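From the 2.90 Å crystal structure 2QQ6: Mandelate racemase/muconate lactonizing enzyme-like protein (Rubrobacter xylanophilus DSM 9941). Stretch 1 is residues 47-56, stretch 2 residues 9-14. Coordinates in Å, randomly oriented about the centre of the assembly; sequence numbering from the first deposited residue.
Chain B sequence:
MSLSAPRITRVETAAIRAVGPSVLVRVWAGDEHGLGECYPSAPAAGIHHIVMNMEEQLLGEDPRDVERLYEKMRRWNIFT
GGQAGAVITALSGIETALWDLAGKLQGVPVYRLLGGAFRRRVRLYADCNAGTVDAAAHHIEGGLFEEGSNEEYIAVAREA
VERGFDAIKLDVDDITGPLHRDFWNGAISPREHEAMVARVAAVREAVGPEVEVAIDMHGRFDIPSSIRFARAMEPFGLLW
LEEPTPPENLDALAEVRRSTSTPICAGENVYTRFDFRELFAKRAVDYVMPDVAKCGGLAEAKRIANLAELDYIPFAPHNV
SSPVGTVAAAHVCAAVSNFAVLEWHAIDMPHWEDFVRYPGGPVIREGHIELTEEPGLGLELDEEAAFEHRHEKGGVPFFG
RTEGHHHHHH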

ATOM      1  N   ILE B  47      -8.755  -7.905  -2.830  1.00 43.29           N
ATOM      2  CA  ILE B  47      -7.660  -8.565  -3.535  1.00 44.48           C
ATOM      3  C   ILE B  47      -8.220  -9.096  -4.857  1.00 45.04           C
ATOM      4  O   ILE B  47      -7.601  -8.980  -5.915  1.00 45.20           O
ATOM      5  CB  ILE B  47      -7.142  -9.777  -2.754  1.00 45.09           C
ATOM      6  CG1 ILE B  47      -6.922  -9.410  -1.278  1.00 47.13           C
ATOM      7  CG2 ILE B  47      -5.880 -10.302  -3.415  1.00 44.51           C
ATOM      8  CD1 ILE B  47      -6.836 -10.644  -0.323  1.00 47.36           C
ATOM      9  N   HIS B  48      -9.403  -9.691  -4.771  1.00 45.02           N
ATOM     10  CA  HIS B  48     -10.083 -10.246  -5.929  1.00 45.18           C
ATOM     11  C   HIS B  48     -10.253  -9.232  -7.044  1.00 44.73           C
ATOM     12  O   HIS B  48      -9.788  -9.434  -8.161  1.00 43.83           O
ATOM     13  CB  HIS B  48     -11.462 -10.757  -5.523  1.00 45.47           C
ATOM     14  CG  HIS B  48     -12.384 -10.974  -6.679  1.00 45.52           C
ATOM     15  ND1 HIS B  48     -12.088 -11.832  -7.716  1.00 44.95           N
ATOM     16  CD2 HIS B  48     -13.580 -10.414  -6.980  1.00 45.27           C
ATOM     17  CE1 HIS B  48     -13.061 -11.789  -8.609  1.00 45.29           C
ATOM     18  NE2 HIS B  48     -13.978 -10.937  -8.186  1.00 45.62           N
ATOM     19  N   HIS B  49     -10.949  -8.147  -6.731  1.00 45.51           N
ATOM     20  CA  HIS B  49     -11.208  -7.097  -7.703  1.00 47.03           C
ATOM     21  C   HIS B  49      -9.939  -6.520  -8.308  1.00 46.15           C
ATOM     22  O   HIS B  49      -9.849  -6.348  -9.524  1.00 46.86           O
ATOM     23  CB  HIS B  49     -12.025  -5.989  -7.050  1.00 50.21           C
ATOM     24  CG  HIS B  49     -13.471  -6.334  -6.883  1.00 53.35           C
ATOM     25  ND1 HIS B  49     -14.390  -6.195  -7.901  1.00 54.06           N
ATOM     26  CD2 HIS B  49     -14.151  -6.837  -5.826  1.00 54.60           C
ATOM     27  CE1 HIS B  49     -15.575  -6.596  -7.478  1.00 55.00           C
ATOM     28  NE2 HIS B  49     -15.458  -6.991  -6.223  1.00 55.43           N
ATOM     29  N   ILE B  50      -8.962  -6.212  -7.461  1.00 44.61           N
ATOM     30  CA  ILE B  50      -7.695  -5.661  -7.926  1.00 43.04           C
ATOM     31  C   ILE B  50      -7.150  -6.586  -8.999  1.00 42.34           C
ATOM     32  O   ILE B  50      -6.822  -6.155 -10.102  1.00 41.95           O
ATOM     33  CB  ILE B  50      -6.667  -5.572  -6.777  1.00 43.00           C
ATOM     34  CG1 ILE B  50      -7.184  -4.618  -5.698  1.00 40.45           C
ATOM     35  CG2 ILE B  50      -5.313  -5.116  -7.318  1.00 40.73           C
ATOM     36  CD1 ILE B  50      -6.368  -4.641  -4.442  1.00 39.86           C
ATOM     37  N   VAL B  51      -7.066  -7.866  -8.659  1.00 41.92           N
ATOM     38  CA  VAL B  51      -6.576  -8.875  -9.581  1.00 42.21           C
ATOM     39  C   VAL B  51      -7.354  -8.849 -10.893  1.00 43.40           C
ATOM     40  O   VAL B  51      -6.772  -8.856 -11.972  1.00 41.03           O
ATOM     41  CB  VAL B  51      -6.710 -10.281  -8.976  1.00 40.66           C
ATOM     42  CG1 VAL B  51      -6.339 -11.327 -10.010  1.00 40.48           C
ATOM     43  CG2 VAL B  51      -5.827 -10.408  -7.753  1.00 41.91           C
HETATM   44  N   MSE B  52      -8.679  -8.817 -10.785  1.00 46.67           N
HETATM   45  CA  MSE B  52      -9.539  -8.822 -11.956  1.00 49.46           C
HETATM   46  C   MSE B  52      -9.340  -7.582 -12.820  1.00 49.47           C
HETATM   47  O   MSE B  52      -9.205  -7.689 -14.048  1.00 48.78           O
HETATM   48  CB  MSE B  52     -11.004  -8.973 -11.522  1.00 52.44           C
HETATM   49  CG  MSE B  52     -11.755 -10.047 -12.316  1.00 58.43           C
HETATM   50 SE   MSE B  52     -10.712 -11.741 -12.438  1.00 68.90          SE
HETATM   51  CE  MSE B  52      -9.558 -11.327 -13.986  1.00 67.59           C
ATOM     52  N   ASN B  53      -9.305  -6.418 -12.169  1.00 50.05           N
ATOM     53  CA  ASN B  53      -9.105  -5.123 -12.834  1.00 50.56           C
ATOM     54  C   ASN B  53      -7.822  -5.149 -13.648  1.00 51.18           C
ATOM     55  O   ASN B  53      -7.608  -4.316 -14.527  1.00 51.41           O
ATOM     56  CB  ASN B  53      -9.036  -4.004 -11.777  1.00 50.20           C
ATOM     57  CG  ASN B  53      -8.614  -2.657 -12.356  1.00 49.40           C
ATOM     58  OD1 ASN B  53      -7.464  -2.465 -12.733  1.00 50.88           O
ATOM     59  ND2 ASN B  53      -9.550  -1.720 -12.419  1.00 48.57           N
HETATM   60  N   MSE B  54      -6.985  -6.135 -13.350  1.00 52.59           N
HETATM   61  CA  MSE B  54      -5.704  -6.317 -14.003  1.00 54.57           C
HETATM   62  C   MSE B  54      -5.719  -7.098 -15.306  1.00 55.62           C
HETATM   63  O   MSE B  54      -4.718  -7.120 -16.014  1.00 56.91           O
HETATM   64  CB  MSE B  54      -4.753  -7.011 -13.037  1.00 56.16           C
HETATM   65  CG  MSE B  54      -4.120  -6.084 -12.024  1.00 57.94           C
HETATM   66 SE   MSE B  54      -2.909  -4.848 -12.918  1.00 63.22          SE
HETATM   67  CE  MSE B  54      -4.041  -3.239 -12.838  1.00 58.91           C
ATOM     68  N   GLU B  55      -6.837  -7.732 -15.631  1.00 56.89           N
ATOM     69  CA  GLU B  55      -6.911  -8.548 -16.838  1.00 57.56           C
ATOM     70  C   GLU B  55      -6.695  -7.822 -18.174  1.00 57.96           C
ATOM     71  O   GLU B  55      -6.009  -8.342 -19.061  1.00 56.96           O
ATOM     72  CB  GLU B  55      -8.242  -9.304 -16.852  1.00 58.54           C
ATOM     73  CG  GLU B  55      -8.399 -10.331 -17.978  1.00 60.73           C
ATOM     74  CD  GLU B  55      -9.522 -11.330 -17.702  1.00 62.59           C
ATOM     75  OE1 GLU B  55     -10.625 -10.890 -17.301  1.00 62.34           O
ATOM     76  OE2 GLU B  55      -9.304 -12.551 -17.888  1.00 63.11           O
ATOM     77  N   GLU B  56      -7.258  -6.625 -18.324  1.00 57.92           N
ATOM     78  CA  GLU B  56      -7.122  -5.887 -19.579  1.00 59.14           C
ATOM     79  C   GLU B  56      -5.682  -5.557 -19.919  1.00 58.62           C
ATOM     80  O   GLU B  56      -5.408  -5.002 -20.978  1.00 59.39           O
ATOM     81  CB  GLU B  56      -7.925  -4.580 -19.552  1.00 61.89           C
ATOM     82  CG  GLU B  56      -9.420  -4.759 -19.345  1.00 68.19           C
ATOM     83  CD  GLU B  56      -9.824  -4.765 -17.868  1.00 71.34           C
ATOM     84  OE1 GLU B  56      -9.074  -5.339 -17.037  1.00 72.24           O
ATOM     85  OE2 GLU B  56     -10.901  -4.204 -17.542  1.00 72.43           O
TER
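Stretch 2 (9-14) TRVETA

Stretch 2 (Thr9–Ala14) lies along the helix of stretch 1 as an extended strand running antiparallel to it, the two axes 179° apart in direction and 8.6 Å apart at closest approach. Thr9 precedes the strand, which begins at Arg10 and continues beyond the stretch. Strand alternation turns the CA-to-CB bonds of Val11 and Thr13 toward the helix, and those of Arg10, Glu12 and Ala14 away. Because the directions oppose, Val11 sits near Glu55 (CA to CA 6.3 Å) and Thr13 near His48 (CA to CA 6.5 Å). Glu55, with chi1 and chi2 both t, extends its carboxylate to the strand backbone, where OE2 accepts a hydrogen bond from Val11 N at 2.7 Å. At the other end, His48 ND1 donates a weak hydrogen bond to Thr13 OG1 (2.5 Å, 119° at the hydrogen), which meets the imidazole at its edge; the position of OG1 is less certain. Between these polar ends the contact is apolar: Val51 CG1 lies 3.7 Å from Thr13 CG2, and selenomethionine Met52 places SE 3.7 Å from Thr13 CG2 and CE 3.4 Å from Val11 CG1. Within the helix, Val51 N and Met52 N are satisfied by Ile47 O (3.0 Å) and His48 O (2.9 Å), respectively. Thr9 OG1 and Glu12 OE1 find hydrogen-bonding partners elsewhere in the structure.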

ATOM      1  N   THR B   9      -4.915 -15.720 -22.281  1.00 53.35           N
ATOM      2  CA  THR B   9      -6.300 -15.733 -22.734  1.00 53.57           C
ATOM      3  C   THR B   9      -7.368 -15.486 -21.658  1.00 53.46           C
ATOM      4  O   THR B   9      -8.380 -14.838 -21.932  1.00 52.86           O
ATOM      5  CB  THR B   9      -6.600 -17.069 -23.459  1.00 53.73           C
ATOM      6  OG1 THR B   9      -6.540 -18.153 -22.523  1.00 54.65           O
ATOM      7  CG2 THR B   9      -5.573 -17.316 -24.568  1.00 52.16           C
ATOM      8  N   ARG B  10      -7.157 -15.997 -20.447  1.00 53.55           N
ATOM      9  CA  ARG B  10      -8.127 -15.801 -19.370  1.00 53.33           C
ATOM     10  C   ARG B  10      -7.483 -15.676 -17.995  1.00 53.99           C
ATOM     11  O   ARG B  10      -6.436 -16.272 -17.729  1.00 53.09           O
ATOM     12  CB  ARG B  10      -9.134 -16.945 -19.360  1.00 53.19           C
ATOM     13  N   VAL B  11      -8.123 -14.891 -17.128  1.00 54.94           N
ATOM     14  CA  VAL B  11      -7.655 -14.679 -15.757  1.00 55.63           C
ATOM     15  C   VAL B  11      -8.804 -14.827 -14.766  1.00 56.51           C
ATOM     16  O   VAL B  11      -9.734 -14.018 -14.766  1.00 56.60           O
ATOM     17  CB  VAL B  11      -7.080 -13.273 -15.557  1.00 54.63           C
ATOM     18  CG1 VAL B  11      -6.652 -13.099 -14.105  1.00 53.96           C
ATOM     19  CG2 VAL B  11      -5.918 -13.049 -16.493  1.00 54.94           C
ATOM     20  N   GLU B  12      -8.745 -15.847 -13.918  1.00 56.99           N
ATOM     21  CA  GLU B  12      -9.804 -16.041 -12.937  1.00 58.09           C
ATOM     22  C   GLU B  12      -9.275 -16.154 -11.511  1.00 58.21           C
ATOM     23  O   GLU B  12      -8.116 -16.514 -11.277  1.00 56.98           O
ATOM     24  CB  GLU B  12     -10.649 -17.267 -13.292  1.00 59.20           C
ATOM     25  CG  GLU B  12      -9.839 -18.503 -13.652  1.00 61.70           C
ATOM     26  CD  GLU B  12     -10.713 -19.705 -13.978  1.00 62.37           C
ATOM     27  OE1 GLU B  12     -10.159 -20.740 -14.414  1.00 63.56           O
ATOM     28  OE2 GLU B  12     -11.946 -19.615 -13.794  1.00 61.30           O
ATOM     29  N   THR B  13     -10.151 -15.840 -10.563  1.00 58.45           N
ATOM     30  CA  THR B  13      -9.814 -15.860  -9.147  1.00 58.79           C
ATOM     31  C   THR B  13     -10.688 -16.862  -8.403  1.00 58.43           C
ATOM     32  O   THR B  13     -11.522 -17.532  -9.005  1.00 58.82           O
ATOM     33  CB  THR B  13     -10.020 -14.447  -8.524  1.00 59.61           C
ATOM     34  OG1 THR B  13     -11.419 -14.144  -8.462  1.00 58.97           O
ATOM     35  CG2 THR B  13      -9.340 -13.377  -9.377  1.00 58.96           C
ATOM     36  N   ALA B  14     -10.490 -16.945  -7.089  1.00 58.24           N
ATOM     37  CA  ALA B  14     -11.242 -17.845  -6.209  1.00 57.27           C
ATOM     38  C   ALA B  14     -10.705 -17.636  -4.793  1.00 56.59           C
ATOM     39  O   ALA B  14      -9.493 -17.590  -4.596  1.00 55.93           O
ATOM     40  CB  ALA B  14     -11.049 -19.299  -6.637  1.00 56.23           C
TER